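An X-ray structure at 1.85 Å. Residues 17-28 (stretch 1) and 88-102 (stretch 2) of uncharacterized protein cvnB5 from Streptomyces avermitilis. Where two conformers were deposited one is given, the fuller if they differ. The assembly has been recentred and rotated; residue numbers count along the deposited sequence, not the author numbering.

Stretch 1, residues 17-28: AEVDHAVVLSED
Stretch 2 (88-102) PGAHLVVLTRQGADV

A beta bulge interrupts an otherwise regular antiparallel ladder: between Val-19 and His-21 the register slips by one residue, so that Leu-95 O receives two amides, Asp-20 N at 2.8 Å and, weakly, His-21 N at 3.3 Å. Asp-20, with phi/psi of -93/-44, supplies the kink, and its CA-to-CB bond points toward the other stretch, with OD2 3.5 Å from Arg-97 CA. Before the bulge, Val-19 faces Thr-96 in a non-hydrogen-bonded pair whose side chains diverge, and Arg-97 N donates to Glu-18 O at 3.0 Å.

The axes of strands 19-26 and 90-96, the bulge included, lie at 158° between their N-to-C directions; past Asp-20 the paired residues, from His-21 to Ser-26 and from Ala-90 to Leu-95, are extended. His-21/Leu-95, Val-23/Val-93 and Leu-25/His-91 are hydrogen-bonded pairs, their CA atoms 5.2-5.3 Å apart. Each closes a two-bond ring, as in Val-23 N to Val-93 O at 2.9 Å and Val-93 N to Val-23 O at 2.8 Å. The alternating pairs, Ala-22/Val-94, Val-24/Leu-92 and Ser-26/Ala-90, draw in to 4.3-4.5 Å, where CA-H...O contacts help fill the gap, such as Val-24 CA to His-91 O at 3.3 Å. A weak bond from Glu-27 N to Gly-89 O, 2.9 Å, ends the ladder.

Alternation sorts the side chains. On the Ala-22 face, Val-24 (t) spans neighbours: CG1 lies 3.8 Å from Ala-90 CB and CG2 3.9 Å from Leu-92 CD1 (t, p). On the other, Val-93 (t) sets CG2 3.7 Å from Leu-25 CD1 (m, t), while Leu-95 CD1 (m, t) meets the edge of the His-21 ring (m) at CD2, 4.2 Å.

After the strand, a type II turn from Arg-97 to Ala-100, with Gly-99 at positive phi, brings Ala-100 CB to 3.6 Å from Glu-18 CG (m, p). One water bridges Glu-18 OE1 and Asp-101 N, each 2.7 Å away.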

ATOM      1  N   ALA A  17      12.767   4.162   3.135  1.00 10.20           N
ATOM      2  CA  ALA A  17      13.320   4.656   1.866  1.00 10.87           C
ATOM      3  C   ALA A  17      12.742   3.905   0.653  1.00 11.11           C
ATOM      4  O   ALA A  17      12.508   4.501  -0.408  1.00 10.88           O
ATOM      5  CB  ALA A  17      14.851   4.572   1.877  1.00 10.09           C
ATOM      6  N   GLU A  18      12.487   2.605   0.837  1.00 11.21           N
ATOM      7  CA  GLU A  18      12.007   1.737  -0.231  1.00 11.64           C
ATOM      8  C   GLU A  18      10.555   2.001  -0.621  1.00 11.25           C
ATOM      9  O   GLU A  18      10.142   1.638  -1.712  1.00 10.80           O
ATOM     10  CB  GLU A  18      12.140   0.260   0.167  1.00 11.86           C
ATOM     11  CG  GLU A  18      13.546  -0.306   0.102  1.00 12.43           C
ATOM     12  CD  GLU A  18      14.342  -0.088   1.377  1.00 13.85           C
ATOM     13  OE1 GLU A  18      15.429  -0.676   1.482  1.00 14.03           O
ATOM     14  OE2 GLU A  18      13.896   0.669   2.266  1.00 15.47           O
ATOM     15  N   VAL A  19       9.782   2.617   0.269  1.00 11.38           N
ATOM     16  CA  VAL A  19       8.337   2.757   0.053  1.00 11.55           C
ATOM     17  C   VAL A  19       8.055   4.182  -0.416  1.00 11.51           C
ATOM     18  O   VAL A  19       8.459   5.130   0.229  1.00 11.59           O
ATOM     19  CB  VAL A  19       7.540   2.447   1.336  1.00 11.22           C
ATOM     20  CG1 VAL A  19       6.066   2.763   1.145  1.00 11.59           C
ATOM     21  CG2 VAL A  19       7.708   0.993   1.734  1.00 12.78           C
ATOM     22  N   ASP A  20       7.405   4.314  -1.569  1.00 11.74           N
ATOM     23  CA  ASP A  20       7.043   5.619  -2.115  1.00 11.68           C
ATOM     24  C   ASP A  20       5.614   6.097  -1.726  1.00 11.28           C
ATOM     25  O   ASP A  20       5.416   7.274  -1.382  1.00 11.33           O
ATOM     26  CB  ASP A  20       7.217   5.611  -3.630  1.00 13.03           C
ATOM     27  CG  ASP A  20       8.683   5.720  -4.070  1.00 14.58           C
ATOM     28  OD1 ASP A  20       9.583   6.050  -3.249  1.00 17.58           O
ATOM     29  OD2 ASP A  20       8.934   5.483  -5.268  1.00 16.96           O
ATOM     30  N   HIS A  21       4.630   5.198  -1.792  1.00  9.41           N
ATOM     31  CA  HIS A  21       3.240   5.530  -1.464  1.00  9.11           C
ATOM     32  C   HIS A  21       2.571   4.320  -0.848  1.00  8.49           C
ATOM     33  O   HIS A  21       3.008   3.191  -1.076  1.00  7.98           O
ATOM     34  CB  HIS A  21       2.427   5.954  -2.707  1.00  8.94           C
ATOM     35  CG  HIS A  21       3.098   6.988  -3.558  1.00  9.87           C
ATOM     36  ND1 HIS A  21       3.292   8.287  -3.137  1.00 10.99           N
ATOM     37  CD2 HIS A  21       3.610   6.916  -4.808  1.00 10.54           C
ATOM     38  CE1 HIS A  21       3.919   8.965  -4.084  1.00 12.00           C
ATOM     39  NE2 HIS A  21       4.125   8.156  -5.110  1.00 11.05           N
ATOM     40  N   ALA A  22       1.505   4.570  -0.088  1.00  8.36           N
ATOM     41  CA  ALA A  22       0.701   3.525   0.531  1.00  8.89           C
ATOM     42  C   ALA A  22      -0.767   3.919   0.631  1.00  9.04           C
ATOM     43  O   ALA A  22      -1.094   5.085   0.887  1.00  9.91           O
ATOM     44  CB  ALA A  22       1.262   3.186   1.926  1.00  8.48           C
ATOM     45  N   VAL A  23      -1.648   2.948   0.423  1.00 10.08           N
ATOM     46  CA  VAL A  23      -3.083   3.145   0.636  1.00 11.06           C
ATOM     47  C   VAL A  23      -3.671   1.933   1.330  1.00 10.91           C
ATOM     48  O   VAL A  23      -3.099   0.828   1.274  1.00 11.08           O
ATOM     49  CB  VAL A  23      -3.868   3.354  -0.702  1.00 10.31           C
ATOM     50  CG1 VAL A  23      -3.399   4.589  -1.424  1.00 13.46           C
ATOM     51  CG2 VAL A  23      -3.749   2.139  -1.636  1.00 12.11           C
ATOM     52  N   VAL A  24      -4.819   2.138   1.964  1.00 10.71           N
ATOM     53  CA  VAL A  24      -5.632   1.028   2.449  1.00 10.08           C
ATOM     54  C   VAL A  24      -6.996   1.096   1.728  1.00  9.82           C
ATOM     55  O   VAL A  24      -7.655   2.143   1.711  1.00 10.68           O
ATOM     56  CB  VAL A  24      -5.817   1.063   3.964  1.00 10.24           C
ATOM     57  CG1 VAL A  24      -6.828  -0.002   4.397  1.00  8.97           C
ATOM     58  CG2 VAL A  24      -4.467   0.864   4.676  1.00  9.58           C
ATOM     59  N   LEU A  25      -7.371  -0.007   1.092  1.00  9.91           N
ATOM     60  CA  LEU A  25      -8.598  -0.074   0.300  1.00 10.12           C
ATOM     61  C   LEU A  25      -9.591  -0.998   0.991  1.00 10.24           C
ATOM     62  O   LEU A  25      -9.199  -2.028   1.528  1.00 10.03           O
ATOM     63  CB  LEU A  25      -8.281  -0.603  -1.108  1.00 10.25           C
ATOM     64  CG  LEU A  25      -7.107   0.070  -1.847  1.00 10.46           C
ATOM     65  CD1 LEU A  25      -6.829  -0.665  -3.157  1.00 10.25           C
ATOM     66  CD2 LEU A  25      -7.381   1.578  -2.114  1.00  9.00           C
ATOM     67  N   SER A  26     -10.878  -0.648   0.942  1.00 10.03           N
ATOM     68  CA  SER A  26     -11.932  -1.493   1.484  1.00 10.73           C
ATOM     69  C   SER A  26     -12.181  -2.625   0.500  1.00 11.10           C
ATOM     70  O   SER A  26     -11.679  -2.592  -0.624  1.00 11.15           O
ATOM     71  CB  SER A  26     -13.219  -0.684   1.654  1.00 10.51           C
ATOM     72  OG  SER A  26     -13.732  -0.331   0.374  1.00 11.85           O
ATOM     73  N   GLU A  27     -12.969  -3.613   0.920  1.00 11.97           N
ATOM     74  CA  GLU A  27     -13.393  -4.708   0.049  1.00 12.49           C
ATOM     75  C   GLU A  27     -13.998  -4.218  -1.277  1.00 12.57           C
ATOM     76  O   GLU A  27     -13.772  -4.831  -2.315  1.00 12.86           O
ATOM     77  CB  GLU A  27     -14.368  -5.640   0.781  1.00 12.75           C
ATOM     78  N   ASP A  28     -14.738  -3.110  -1.246  1.00 12.68           N
ATOM     79  CA  ASP A  28     -15.349  -2.557  -2.467  1.00 12.36           C
ATOM     80  C   ASP A  28     -14.395  -1.753  -3.370  1.00 12.42           C
ATOM     81  O   ASP A  28     -14.776  -1.369  -4.473  1.00 12.40           O
ATOM     82  CB  ASP A  28     -16.584  -1.715  -2.128  1.00 12.80           C
ATOM     83  N   PRO A  88     -10.090  -8.695   7.513  1.00  8.83           N
ATOM     84  CA  PRO A  88     -11.052  -9.243   6.540  1.00  8.97           C
ATOM     85  C   PRO A  88     -11.716  -8.238   5.579  1.00  9.42           C
ATOM     86  O   PRO A  88     -12.245  -8.659   4.552  1.00 10.24           O
ATOM     87  CB  PRO A  88     -12.129  -9.877   7.419  1.00  8.88           C
ATOM     88  CG  PRO A  88     -11.560  -9.982   8.745  1.00  9.21           C
ATOM     89  CD  PRO A  88     -10.546  -8.922   8.896  1.00  8.53           C
ATOM     90  N   GLY A  89     -11.692  -6.941   5.890  1.00  9.39           N
ATOM     91  CA  GLY A  89     -12.442  -5.962   5.084  1.00  8.63           C
ATOM     92  C   GLY A  89     -11.606  -4.979   4.278  1.00  9.05           C
ATOM     93  O   GLY A  89     -12.157  -4.043   3.695  1.00  8.96           O
ATOM     94  N   ALA A  90     -10.292  -5.187   4.228  1.00  8.44           N
ATOM     95  CA  ALA A  90      -9.380  -4.213   3.619  1.00  8.67           C
ATOM     96  C   ALA A  90      -8.053  -4.802   3.169  1.00  8.64           C
ATOM     97  O   ALA A  90      -7.620  -5.847   3.654  1.00  9.10           O
ATOM     98  CB  ALA A  90      -9.104  -3.037   4.596  1.00  8.95           C
ATOM     99  N   HIS A  91      -7.377  -4.085   2.288  1.00  8.12           N
ATOM    100  CA  HIS A  91      -6.049  -4.449   1.841  1.00  9.41           C
ATOM    101  C   HIS A  91      -5.110  -3.245   1.905  1.00 10.08           C
ATOM    102  O   HIS A  91      -5.507  -2.120   1.577  1.00  9.75           O
ATOM    103  CB  HIS A  91      -6.086  -4.970   0.401  1.00 10.02           C
ATOM    104  CG  HIS A  91      -6.617  -6.360   0.281  1.00 12.26           C
ATOM    105  ND1 HIS A  91      -7.963  -6.640   0.210  1.00 13.49           N
ATOM    106  CD2 HIS A  91      -5.978  -7.555   0.226  1.00 12.66           C
ATOM    107  CE1 HIS A  91      -8.131  -7.945   0.105  1.00 14.51           C
ATOM    108  NE2 HIS A  91      -6.941  -8.521   0.111  1.00 14.03           N
ATOM    109  N   LEU A  92      -3.874  -3.490   2.341  1.00  8.93           N
ATOM    110  CA  LEU A  92      -2.834  -2.484   2.304  1.00  9.89           C
ATOM    111  C   LEU A  92      -2.121  -2.609   0.970  1.00 10.14           C
ATOM    112  O   LEU A  92      -1.736  -3.742   0.555  1.00 10.88           O
ATOM    113  CB  LEU A  92      -1.822  -2.734   3.452  1.00  9.55           C
ATOM    114  CG  LEU A  92      -0.556  -1.855   3.461  1.00 10.46           C
ATOM    115  CD1 LEU A  92      -0.906  -0.373   3.702  1.00  9.41           C
ATOM    116  CD2 LEU A  92       0.436  -2.371   4.545  1.00 10.46           C
ATOM    117  N   VAL A  93      -1.919  -1.483   0.285  1.00 10.66           N
ATOM    118  CA  VAL A  93      -1.280  -1.532  -1.017  1.00 10.48           C
ATOM    119  C   VAL A  93      -0.144  -0.533  -1.013  1.00 10.61           C
ATOM    120  O   VAL A  93      -0.328   0.608  -0.643  1.00 11.65           O
ATOM    121  CB  VAL A  93      -2.250  -1.193  -2.178  1.00 10.10           C
ATOM    122  CG1 VAL A  93      -1.567  -1.380  -3.508  1.00  8.87           C
ATOM    123  CG2 VAL A  93      -3.567  -2.038  -2.096  1.00 11.65           C
ATOM    124  N   VAL A  94       1.028  -0.959  -1.448  1.00 10.29           N
ATOM    125  CA  VAL A  94       2.211  -0.107  -1.426  0.50 10.11           C
ATOM    126  C   VAL A  94       2.846  -0.056  -2.807  1.00  9.95           C
ATOM    127  O   VAL A  94       2.844  -1.081  -3.521  1.00 10.58           O
ATOM    128  CB  VAL A  94       3.232  -0.644  -0.377  0.50 10.08           C
ATOM    129  CG1 VAL A  94       4.662  -0.229  -0.704  0.50  8.36           C
ATOM    130  CG2 VAL A  94       2.840  -0.182   1.037  0.50 10.22           C
ATOM    131  N   LEU A  95       3.396   1.105  -3.160  1.00  9.70           N
ATOM    132  CA  LEU A  95       4.282   1.252  -4.322  1.00 10.14           C
ATOM    133  C   LEU A  95       5.704   1.490  -3.808  1.00  9.84           C
ATOM    134  O   LEU A  95       5.940   2.388  -2.988  1.00  9.75           O
ATOM    135  CB  LEU A  95       3.845   2.394  -5.246  1.00  9.81           C
ATOM    136  CG  LEU A  95       2.578   2.180  -6.088  1.00 11.36           C
ATOM    137  CD1 LEU A  95       2.174   3.466  -6.781  1.00  8.99           C
ATOM    138  CD2 LEU A  95       2.739   1.029  -7.118  1.00 11.83           C
ATOM    139  N   THR A  96       6.647   0.679  -4.284  1.00 10.08           N
ATOM    140  CA  THR A  96       8.062   0.864  -3.950  1.00 10.51           C
ATOM    141  C   THR A  96       8.820   1.621  -5.047  1.00 11.64           C
ATOM    142  O   THR A  96       8.358   1.719  -6.189  1.00 12.75           O
ATOM    143  CB  THR A  96       8.783  -0.480  -3.754  1.00  9.86           C
ATOM    144  OG1 THR A  96       9.126  -1.028  -5.036  1.00 10.07           O
ATOM    145  CG2 THR A  96       7.909  -1.473  -2.960  1.00  8.99           C
ATOM    146  N   ARG A  97      10.001   2.121  -4.686  1.00 10.93           N
ATOM    147  CA  ARG A  97      10.970   2.675  -5.619  1.00 11.32           C
ATOM    148  C   ARG A  97      11.638   1.518  -6.362  1.00 11.19           C
ATOM    149  O   ARG A  97      11.367   0.345  -6.062  1.00 11.80           O
ATOM    150  CB  ARG A  97      12.015   3.500  -4.852  1.00 10.81           C
ATOM    151  N   GLN A  98      12.485   1.842  -7.331  1.00 10.74           N
ATOM    152  CA  GLN A  98      13.171   0.828  -8.127  1.00 10.61           C
ATOM    153  C   GLN A  98      14.285   0.169  -7.319  1.00 10.42           C
ATOM    154  O   GLN A  98      15.039   0.842  -6.616  1.00 10.52           O
ATOM    155  CB  GLN A  98      13.733   1.436  -9.423  1.00 10.48           C
ATOM    156  N   GLY A  99      14.370  -1.151  -7.418  1.00 10.25           N
ATOM    157  CA  GLY A  99      15.444  -1.905  -6.775  1.00 10.69           C
ATOM    158  C   GLY A  99      15.277  -2.139  -5.283  1.00 10.67           C
ATOM    159  O   GLY A  99      16.226  -2.565  -4.616  1.00 10.78           O
ATOM    160  N   ALA A 100      14.083  -1.861  -4.758  1.00 10.56           N
ATOM    161  CA  ALA A 100      13.763  -2.088  -3.343  1.00 10.65           C
ATOM    162  C   ALA A 100      13.960  -3.550  -2.932  1.00 10.77           C
ATOM    163  O   ALA A 100      13.775  -4.464  -3.739  1.00 10.75           O
ATOM    164  CB  ALA A 100      12.325  -1.656  -3.052  1.00 10.50           C
ATOM    165  N   ASP A 101      14.329  -3.771  -1.673  1.00 10.94           N
ATOM    166  CA  ASP A 101      14.397  -5.128  -1.135  1.00 10.44           C
ATOM    167  C   ASP A 101      13.003  -5.545  -0.697  1.00  9.82           C
ATOM    168  O   ASP A 101      12.461  -5.006   0.283  1.00  9.86           O
ATOM    169  CB  ASP A 101      15.394  -5.223   0.031  1.00 10.75           C
ATOM    170  CG  ASP A 101      15.709  -6.662   0.427  1.00 10.73           C
ATOM    171  OD1 ASP A 101      16.892  -7.032   0.398  1.00 12.06           O
ATOM    172  OD2 ASP A 101      14.789  -7.430   0.764  1.00 10.22           O
ATOM    173  N   VAL A 102      12.423  -6.509  -1.417  1.00  9.15           N
ATOM    174  CA  VAL A 102      11.046  -6.966  -1.139  1.00  9.05           C
ATOM    175  C   VAL A 102      10.859  -7.493   0.279  1.00  8.41           C
ATOM    176  O   VAL A 102       9.823  -7.258   0.904  1.00  8.05           O
ATOM    177  CB  VAL A 102      10.601  -8.079  -2.090  1.00  8.87           C
ATOM    178  CG1 VAL A 102       9.155  -8.469  -1.805  1.00  9.96           C
ATOM    179  CG2 VAL A 102      10.745  -7.651  -3.500  1.00  9.85           C
TER
HETATM  180  O   HOH W   1      16.232  -2.167  -0.671  1.00 12.25           O
HETATM  181  O   HOH W   2      -9.499  -4.681  -0.754  1.00 24.29           O